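PDB 4LUI: orotidine 5'-phosphate decarboxylase from Methanocaldococcus jannaschii, which catalyses the decarboxylation of orotidine 5'-monophosphate to uridine 5'-monophosphate, the last step of de novo UMP biosynthesis. Local coordinates for residues V76-K81 against K94-Y99. Residues are numbered along the deposited sequence; the frame is centred on the assembly and turned at random.
Sequences VIADFK and KITLKY
With chi1 at -62°, T96 sends its methyl CG2 anti to the backbone N, down onto the strand, and sets OG1 anti to the carbonyl carbon; F80, with CG anti to its carbonyl carbon (chi1 -76°), brings its ring in from the opposite direction. CG2 presses on A78 CB at 3.4 Å, tight for two carbons, and lies 3.5 Å from F80 CE2. OG1 sits at the ring's edge, close to its plane, 3.3 Å from F80 CE2. The A78 methyl in turn covers one face of the ring, with CB 3.7 Å above its centre. Y54 stacks on F80, and L58 of the second subunit packs on both F80 and T96. The contact seats helix 86-97 on strand 75-82 within a beta-alpha-beta unit of the TIM barrel. D79, F80 and K81 all belong to the predicted substrate site, and K81 is the predicted proton donor. K81 NZ forms a salt bridge with D79 OD1 (2.8 Å); D79 is also bridged by K51, and K81 by D84 of the second subunit. No hydrogen bond crosses between the segments: the T96 hydroxyl donates to I92 O one turn back, giving this buried group a polar partner and leaving van der Waals packing to join helix and strand.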
loop_
_atom_site.group_PDB
_atom_site.type_symbol
_atom_site.label_atom_id
_atom_site.label_comp_id
_atom_site.label_asym_id
_atom_site.label_seq_id
_atom_site.Cartn_x
_atom_site.Cartn_y
_atom_site.Cartn_z
ATOM N N VAL B 76 7.832 -14.952 7.453
ATOM C CA VAL B 76 6.678 -14.046 7.472
ATOM C C VAL B 76 6.850 -12.953 6.424
ATOM O O VAL B 76 7.846 -12.222 6.432
ATOM C CB VAL B 76 6.463 -13.418 8.859
ATOM C CG1 VAL B 76 5.340 -12.372 8.820
ATOM C CG2 VAL B 76 6.153 -14.509 9.875
ATOM N N ILE B 77 5.877 -12.852 5.525
ATOM C CA ILE B 77 5.929 -11.908 4.407
ATOM C C ILE B 77 4.870 -10.833 4.588
ATOM O O ILE B 77 3.711 -11.146 4.840
ATOM C CB ILE B 77 5.644 -12.615 3.066
ATOM C CG1 ILE B 77 6.664 -13.731 2.812
ATOM C CG2 ILE B 77 5.625 -11.614 1.904
ATOM C CD1 ILE B 77 8.106 -13.300 2.957
ATOM N N ALA B 78 5.269 -9.571 4.478
ATOM C CA ALA B 78 4.327 -8.465 4.633
ATOM C C ALA B 78 3.789 -8.017 3.286
ATOM O O ALA B 78 4.528 -7.457 2.468
ATOM C CB ALA B 78 4.982 -7.306 5.353
ATOM N N ASP B 79 2.505 -8.276 3.053
ATOM C CA ASP B 79 1.894 -7.951 1.776
ATOM C C ASP B 79 1.373 -6.519 1.860
ATOM O O ASP B 79 0.180 -6.280 2.068
ATOM C CB ASP B 79 0.773 -8.938 1.466
ATOM C CG ASP B 79 0.243 -8.805 0.051
ATOM O OD1 ASP B 79 0.722 -7.915 -0.694
ATOM O OD2 ASP B 79 -0.665 -9.585 -0.306
ATOM N N PHE B 80 2.294 -5.568 1.715
ATOM C CA PHE B 80 1.990 -4.160 1.957
ATOM C C PHE B 80 1.883 -3.351 0.665
ATOM O O PHE B 80 1.659 -2.132 0.711
ATOM C CB PHE B 80 3.070 -3.557 2.845
ATOM C CG PHE B 80 2.953 -3.939 4.297
ATOM C CD1 PHE B 80 1.939 -4.778 4.741
ATOM C CD2 PHE B 80 3.864 -3.444 5.220
ATOM C CE1 PHE B 80 1.834 -5.126 6.099
ATOM C CE2 PHE B 80 3.761 -3.770 6.573
ATOM C CZ PHE B 80 2.747 -4.621 7.014
ATOM N N LYS B 81 2.041 -4.031 -0.466
ATOM C CA LYS B 81 1.847 -3.401 -1.778
ATOM C C LYS B 81 2.546 -2.037 -1.874
ATOM O O LYS B 81 1.939 -1.058 -2.327
ATOM C CB LYS B 81 0.346 -3.200 -2.052
ATOM C CG LYS B 81 -0.479 -4.493 -2.136
ATOM C CD LYS B 81 0.107 -5.479 -3.133
ATOM C CE LYS B 81 -0.935 -6.516 -3.587
ATOM N NZ LYS B 81 -1.392 -7.380 -2.454
ATOM N N LYS B 94 12.115 -0.271 6.252
ATOM C CA LYS B 94 12.856 -0.408 7.505
ATOM C C LYS B 94 11.951 -0.877 8.642
ATOM O O LYS B 94 12.278 -1.820 9.375
ATOM C CB LYS B 94 13.540 0.906 7.889
ATOM C CG LYS B 94 14.736 1.244 7.024
ATOM C CD LYS B 94 15.483 2.442 7.573
ATOM C CE LYS B 94 16.616 2.858 6.649
ATOM N NZ LYS B 94 17.335 4.044 7.190
ATOM N N ILE B 95 10.808 -0.227 8.800
ATOM C CA ILE B 95 9.942 -0.589 9.926
ATOM C C ILE B 95 9.331 -1.976 9.728
ATOM O O ILE B 95 9.156 -2.731 10.686
ATOM C CB ILE B 95 8.856 0.488 10.193
ATOM C CG1 ILE B 95 8.121 0.200 11.504
ATOM C CG2 ILE B 95 7.879 0.584 9.038
ATOM C CD1 ILE B 95 7.452 1.431 12.093
ATOM N N THR B 96 9.034 -2.314 8.477
ATOM C CA THR B 96 8.351 -3.564 8.163
ATOM C C THR B 96 9.295 -4.748 8.314
ATOM O O THR B 96 8.927 -5.784 8.891
ATOM C CB THR B 96 7.779 -3.523 6.740
ATOM O OG1 THR B 96 6.801 -2.475 6.660
ATOM C CG2 THR B 96 7.117 -4.839 6.389
ATOM N N LEU B 97 10.521 -4.590 7.821
ATOM C CA LEU B 97 11.480 -5.686 7.835
ATOM C C LEU B 97 12.203 -5.845 9.171
ATOM O O LEU B 97 13.041 -6.742 9.324
ATOM C CB LEU B 97 12.481 -5.538 6.681
ATOM C CG LEU B 97 11.849 -5.650 5.289
ATOM C CD1 LEU B 97 12.907 -5.375 4.210
ATOM C CD2 LEU B 97 11.194 -7.017 5.084
ATOM N N LYS B 98 11.866 -5.005 10.147
ATOM C CA LYS B 98 12.359 -5.209 11.501
ATOM C C LYS B 98 11.934 -6.586 12.014
ATOM O O LYS B 98 12.733 -7.293 12.631
ATOM C CB LYS B 98 11.842 -4.112 12.428
ATOM C CG LYS B 98 12.352 -4.212 13.856
ATOM C CD LYS B 98 12.007 -2.959 14.653
ATOM C CE LYS B 98 12.543 -3.051 16.072
ATOM N NZ LYS B 98 13.998 -3.372 16.072
ATOM N N TYR B 99 10.683 -6.964 11.736
ATOM C CA TYR B 99 10.150 -8.252 12.178
ATOM C C TYR B 99 9.770 -9.204 11.044
ATOM O O TYR B 99 9.850 -10.425 11.210
ATOM C CB TYR B 99 8.964 -8.061 13.128
ATOM C CG TYR B 99 9.311 -7.219 14.331
ATOM C CD1 TYR B 99 10.280 -7.635 15.229
ATOM C CD2 TYR B 99 8.681 -6.001 14.560
ATOM C CE1 TYR B 99 10.618 -6.866 16.326
ATOM C CE2 TYR B 99 9.009 -5.223 15.661
ATOM C CZ TYR B 99 9.979 -5.662 16.539
ATOM O OH TYR B 99 10.322 -4.901 17.642
#